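Local coordinates for protein cellulase (PDB 4W7W) that probably hydrolyses the beta-1,4 linkages of cellulose as a glycoside hydrolase family 5 cellulase, and binds cello-oligosaccharide in its (beta/alpha)8-barrel, at residues N156-A160 and P161-N165; G250-S253 and W254-N258. All blocks are in the same frame, centred on the assembly; numbering follows the deposited sequence.

Contact 1. Residues N156-A160 and P161-N165; sequences NGISA and PDWAN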
loop_
_atom_site.group_PDB
_atom_site.type_symbol
_atom_site.label_atom_id
_atom_site.label_comp_id
_atom_site.label_asym_id
_atom_site.label_seq_id
_atom_site.Cartn_x
_atom_site.Cartn_y
_atom_site.Cartn_z
ATOM N N ASN A 156 -9.553 -7.427 -5.767
ATOM C CA ASN A 156 -9.575 -8.625 -6.597
ATOM C C ASN A 156 -11.026 -9.100 -6.589
ATOM O O ASN A 156 -11.831 -8.611 -5.799
ATOM C CB ASN A 156 -8.633 -9.689 -6.029
ATOM C CG ASN A 156 -9.040 -10.165 -4.663
ATOM O OD1 ASN A 156 -8.734 -9.524 -3.624
ATOM N ND2 ASN A 156 -9.749 -11.244 -4.626
ATOM N N GLY A 157 -11.374 -10.018 -7.487
ATOM C CA GLY A 157 -12.740 -10.545 -7.469
ATOM C C GLY A 157 -13.769 -9.539 -7.968
ATOM O O GLY A 157 -14.950 -9.630 -7.618
ATOM N N ILE A 158 -13.305 -8.597 -8.781
ATOM C CA ILE A 158 -14.098 -7.511 -9.343
ATOM C C ILE A 158 -13.432 -7.184 -10.669
ATOM O O ILE A 158 -12.200 -7.220 -10.755
ATOM C CB ILE A 158 -14.187 -6.297 -8.366
ATOM C CG1 ILE A 158 -15.015 -5.164 -8.975
ATOM C CG2 ILE A 158 -12.807 -5.823 -7.924
ATOM C CD1 ILE A 158 -15.441 -4.116 -7.972
ATOM N N SER A 159 -14.205 -6.918 -11.713
ATOM C CA SER A 159 -13.604 -6.640 -13.009
ATOM C C SER A 159 -12.830 -5.337 -12.975
ATOM O O SER A 159 -13.075 -4.476 -12.120
ATOM C CB SER A 159 -14.666 -6.563 -14.094
ATOM O OG SER A 159 -15.412 -5.372 -13.951
ATOM N N ALA A 160 -11.922 -5.184 -13.922
ATOM C CA ALA A 160 -11.149 -3.961 -13.999
ATOM C C ALA A 160 -12.026 -2.718 -14.240
ATOM O O ALA A 160 -11.837 -1.717 -13.564
ATOM C CB ALA A 160 -10.009 -4.081 -15.000
ATOM N N PRO A 161 -13.030 -2.779 -15.137
ATOM C CA PRO A 161 -13.894 -1.600 -15.297
ATOM C C PRO A 161 -14.771 -1.310 -14.074
ATOM O O PRO A 161 -14.975 -0.146 -13.718
ATOM C CB PRO A 161 -14.763 -1.968 -16.519
ATOM C CG PRO A 161 -13.948 -2.964 -17.272
ATOM C CD PRO A 161 -13.281 -3.774 -16.193
ATOM N N ASP A 162 -15.253 -2.352 -13.400
ATOM C CA ASP A 162 -16.088 -2.126 -12.223
ATOM C C ASP A 162 -15.240 -1.548 -11.094
ATOM O O ASP A 162 -15.687 -0.638 -10.385
ATOM C CB ASP A 162 -16.802 -3.395 -11.760
ATOM C CG ASP A 162 -17.926 -3.821 -12.684
ATOM O OD1 ASP A 162 -18.342 -3.017 -13.527
ATOM O OD2 ASP A 162 -18.416 -4.951 -12.520
ATOM N N TRP A 163 -14.022 -2.049 -10.925
ATOM C CA TRP A 163 -13.142 -1.465 -9.922
ATOM C C TRP A 163 -12.799 -0.018 -10.290
ATOM O O TRP A 163 -12.799 0.863 -9.434
ATOM C CB TRP A 163 -11.865 -2.319 -9.676
ATOM C CG TRP A 163 -10.940 -1.556 -8.788
ATOM C CD1 TRP A 163 -9.812 -0.914 -9.164
ATOM C CD2 TRP A 163 -11.196 -1.159 -7.429
ATOM N NE1 TRP A 163 -9.332 -0.171 -8.127
ATOM C CE2 TRP A 163 -10.173 -0.297 -7.055
ATOM C CE3 TRP A 163 -12.197 -1.464 -6.499
ATOM C CZ2 TRP A 163 -10.106 0.273 -5.791
ATOM C CZ3 TRP A 163 -12.134 -0.899 -5.247
ATOM C CH2 TRP A 163 -11.100 -0.043 -4.905
ATOM N N ALA A 164 -12.533 0.243 -11.568
ATOM C CA ALA A 164 -12.222 1.606 -11.976
ATOM C C ALA A 164 -13.360 2.569 -11.652
ATOM O O ALA A 164 -13.113 3.691 -11.220
ATOM C CB ALA A 164 -11.880 1.663 -13.453
ATOM N N ASN A 165 -14.598 2.136 -11.845
ATOM C CA ASN A 165 -15.747 2.961 -11.466
ATOM C C ASN A 165 -15.760 3.238 -9.967
ATOM O O ASN A 165 -15.998 4.361 -9.531
ATOM C CB ASN A 165 -17.061 2.273 -11.882
ATOM C CG ASN A 165 -18.302 2.976 -11.350
ATOM O OD1 ASN A 165 -18.928 2.511 -10.384
ATOM N ND2 ASN A 165 -18.647 4.095 -11.941
HETATM O O HOH W 1 -17.043 -7.061 -11.500
#
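Ser159 and Asp162 meet at the start of helix 160-176, where Ser159 is the N-cap. Ser159 OG accepts the backbone amide of Asp162, with N to OG 3.1 Å and an N-H...O angle of 155°. The hydroxyl reaches that amide because OG stands between the backbone N and the carbonyl carbon (chi1 72°). Ser159 was modelled in two conformers; these hydroxyl contacts are those of one, and the other may differ. In a capping box Asp162 would accept directly from Ser159 N; here a water carries that link. Ser159 N donates to the water at 2.8 Å, and the water donates to Asp162 OD2 at 2.7 Å. The carboxylate lies beside the first turn, where the helix dipole would probably favour its negative charge.

Two backbone bonds start the helix. Trp163 N donates to Ser159 O at 2.9 Å, nearly straight at 166°. Ala164 N donates to Ala160 O over the same distance. Pro161 has no N-H to offer, and none is called for at this position in the first turn.

The apolar contacts come from Ile158, one residue before the cap. Its CG1 branch is anti to the backbone N and extends over the first turn to Asp162 CB, 3.8 Å away. CG2 packs against Trp163 CB at 4.0 Å. CD1 lies at the edge of the indole, near its plane. Ile158 and Trp163 flank the cap as a hydrophobic staple.

Ile158 O accepts a hydrogen bond from Thr188 OG1, and Trp163 NE1 donates to Pro186 O at the end of strand 183-186. Ala160 and Ala164 face helix 205-209, touching Asn205, Ala208 and Leu209. The cap thus joins the loop after strand 147-150 to helix 160-176, tied to strand 183-186 by the indole and covered by helix 205-209.

Contact 2. Residues G250-S253 and W254-N258; sequences GFTS and WLREN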
loop_
_atom_site.group_PDB
_atom_site.type_symbol
_atom_site.label_atom_id
_atom_site.label_comp_id
_atom_site.label_asym_id
_atom_site.label_seq_id
_atom_site.Cartn_x
_atom_site.Cartn_y
_atom_site.Cartn_z
ATOM N N GLY A 250 6.398 -3.564 -17.865
ATOM C CA GLY A 250 5.164 -3.230 -18.576
ATOM C C GLY A 250 4.354 -2.126 -17.902
ATOM O O GLY A 250 3.857 -1.211 -18.558
ATOM N N PHE A 251 4.270 -2.214 -16.575
ATOM C CA PHE A 251 3.628 -1.194 -15.766
ATOM C C PHE A 251 4.360 0.132 -15.876
ATOM O O PHE A 251 3.718 1.176 -16.045
ATOM C CB PHE A 251 3.540 -1.693 -14.322
ATOM C CG PHE A 251 2.954 -0.704 -13.358
ATOM C CD1 PHE A 251 1.603 -0.390 -13.375
ATOM C CD2 PHE A 251 3.751 -0.080 -12.415
ATOM C CE1 PHE A 251 1.080 0.506 -12.461
ATOM C CE2 PHE A 251 3.229 0.820 -11.507
ATOM C CZ PHE A 251 1.886 1.101 -11.530
ATOM N N THR A 252 5.688 0.092 -15.799
ATOM C CA THR A 252 6.482 1.309 -15.926
ATOM C C THR A 252 6.214 1.986 -17.269
ATOM O O THR A 252 6.027 3.205 -17.348
ATOM C CB THR A 252 7.973 0.969 -15.764
ATOM O OG1 THR A 252 8.188 0.425 -14.460
ATOM C CG2 THR A 252 8.865 2.171 -15.948
ATOM N N SER A 253 6.161 1.188 -18.337
ATOM C CA SER A 253 5.884 1.759 -19.646
ATOM C C SER A 253 4.486 2.383 -19.693
ATOM O O SER A 253 4.297 3.450 -20.258
ATOM C CB SER A 253 6.021 0.715 -20.754
ATOM O OG SER A 253 6.035 1.330 -22.028
ATOM N N TRP A 254 3.504 1.693 -19.110
ATOM C CA TRP A 254 2.138 2.213 -19.073
ATOM C C TRP A 254 2.092 3.569 -18.372
ATOM O O TRP A 254 1.420 4.490 -18.829
ATOM C CB TRP A 254 1.226 1.206 -18.392
ATOM C CG TRP A 254 -0.189 1.651 -18.318
ATOM C CD1 TRP A 254 -1.134 1.521 -19.293
ATOM C CD2 TRP A 254 -0.831 2.317 -17.222
ATOM N NE1 TRP A 254 -2.322 2.061 -18.869
ATOM C CE2 TRP A 254 -2.166 2.542 -17.597
ATOM C CE3 TRP A 254 -0.414 2.741 -15.958
ATOM C CZ2 TRP A 254 -3.082 3.173 -16.756
ATOM C CZ3 TRP A 254 -1.333 3.356 -15.127
ATOM C CH2 TRP A 254 -2.646 3.559 -15.527
ATOM N N LEU A 255 2.806 3.694 -17.254
ATOM C CA LEU A 255 2.869 4.981 -16.575
ATOM C C LEU A 255 3.406 6.055 -17.516
ATOM O O LEU A 255 2.834 7.141 -17.638
ATOM C CB LEU A 255 3.781 4.905 -15.347
ATOM C CG LEU A 255 3.341 3.982 -14.221
ATOM C CD1 LEU A 255 4.487 3.852 -13.219
ATOM C CD2 LEU A 255 2.076 4.488 -13.559
ATOM N N ARG A 256 4.510 5.743 -18.185
ATOM C CA ARG A 256 5.142 6.708 -19.058
ATOM C C ARG A 256 4.227 7.083 -20.233
ATOM O O ARG A 256 4.107 8.266 -20.573
ATOM C CB ARG A 256 6.487 6.172 -19.522
ATOM C CG ARG A 256 7.451 7.237 -19.973
ATOM C CD ARG A 256 8.825 6.636 -20.201
ATOM N NE ARG A 256 9.568 6.480 -18.954
ATOM C CZ ARG A 256 10.263 5.416 -18.600
ATOM N NH1 ARG A 256 10.376 4.358 -19.396
ATOM N NH2 ARG A 256 10.889 5.432 -17.437
ATOM N N GLU A 257 3.579 6.077 -20.823
ATOM C CA GLU A 257 2.660 6.281 -21.953
ATOM C C GLU A 257 1.520 7.220 -21.602
ATOM O O GLU A 257 1.072 7.997 -22.434
ATOM C CB GLU A 257 2.053 4.944 -22.397
ATOM C CG GLU A 257 3.049 3.975 -22.993
ATOM C CD GLU A 257 2.613 2.526 -22.873
ATOM O OE1 GLU A 257 1.390 2.278 -22.770
ATOM O OE2 GLU A 257 3.511 1.628 -22.847
ATOM N N ASN A 258 1.053 7.130 -20.364
ATOM C CA ASN A 258 -0.116 7.855 -19.906
ATOM C C ASN A 258 0.209 9.070 -19.070
ATOM O O ASN A 258 -0.708 9.729 -18.568
ATOM C CB ASN A 258 -1.068 6.900 -19.185
ATOM C CG ASN A 258 -1.710 5.934 -20.145
ATOM O OD1 ASN A 258 -2.625 6.300 -20.869
ATOM N ND2 ASN A 258 -1.187 4.721 -20.220
#
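Trp254, Leu255, Arg256 and Glu257 donate their backbone N-H groups to the carbonyls of Gly250, Phe251, Thr252 and Ser253, an unbroken i to i+4 run at 2.8 to 3.1 Å between N and O.

On the buried side, Leu255 sits over one face of the Phe251 ring. Its CG is 4.3 Å from the ring centroid and 15° off the normal, a CH-pi contact. The methyls reach the rim, CD1 to Phe251 CE2 at 3.7 Å. With CG anti to the backbone N (chi1 177°), the Phe251 ring is carried along the helix toward Leu255.

On the outer side, Ser253 OG donates to Glu257 OE2 at 2.7 Å, on the anti side of the carboxylate and 21° out of its plane. The same OE2 takes a salt bridge from Arg197, whose NH2 also donates to Gly250 O.

Thr252 and Arg256 run side by side, pointing the same way; the guanidinium goes on to Asn289 and Asp291.

Asn258 ND2 bonds back to Trp254 O at 3.0 Å. That oxygen also takes Asn258 N, from the opposite face of its carbonyl plane. ND2 lies 3.2 Å above the Trp254 ring, toward its rim. Trp254 NE1 donates to Glu210 OE2.

Phe251 packs on strand 219-226. This is an amphipathic outer helix of a (beta/alpha)8-barrel, with aromatic residues on the strands and charged groups outward.

How the contacts relate
Both contacts lie in the outer layer of one (beta/alpha)8-barrel. Contact 1 comes first along the chain. It starts helix 160-176, which runs between strands 147-150 and 183-186. Contact 2 lies in the last turns of helix 243-258, between strands 219-226 and 262-268. Their centres are about 20 Å apart and their nearest atoms about 10 Å, so they do not touch. The side chains of Ile158 and Phe251 are each about 13 Å from a bound glucose unit, and no residue of either contact lines the glycan pockets. Contact 1 follows Glu154, a glycan-pocket residue, closely in sequence. Its helix start lies where the strands end, the active-site side in this fold; contact 2 lies toward the opposite side.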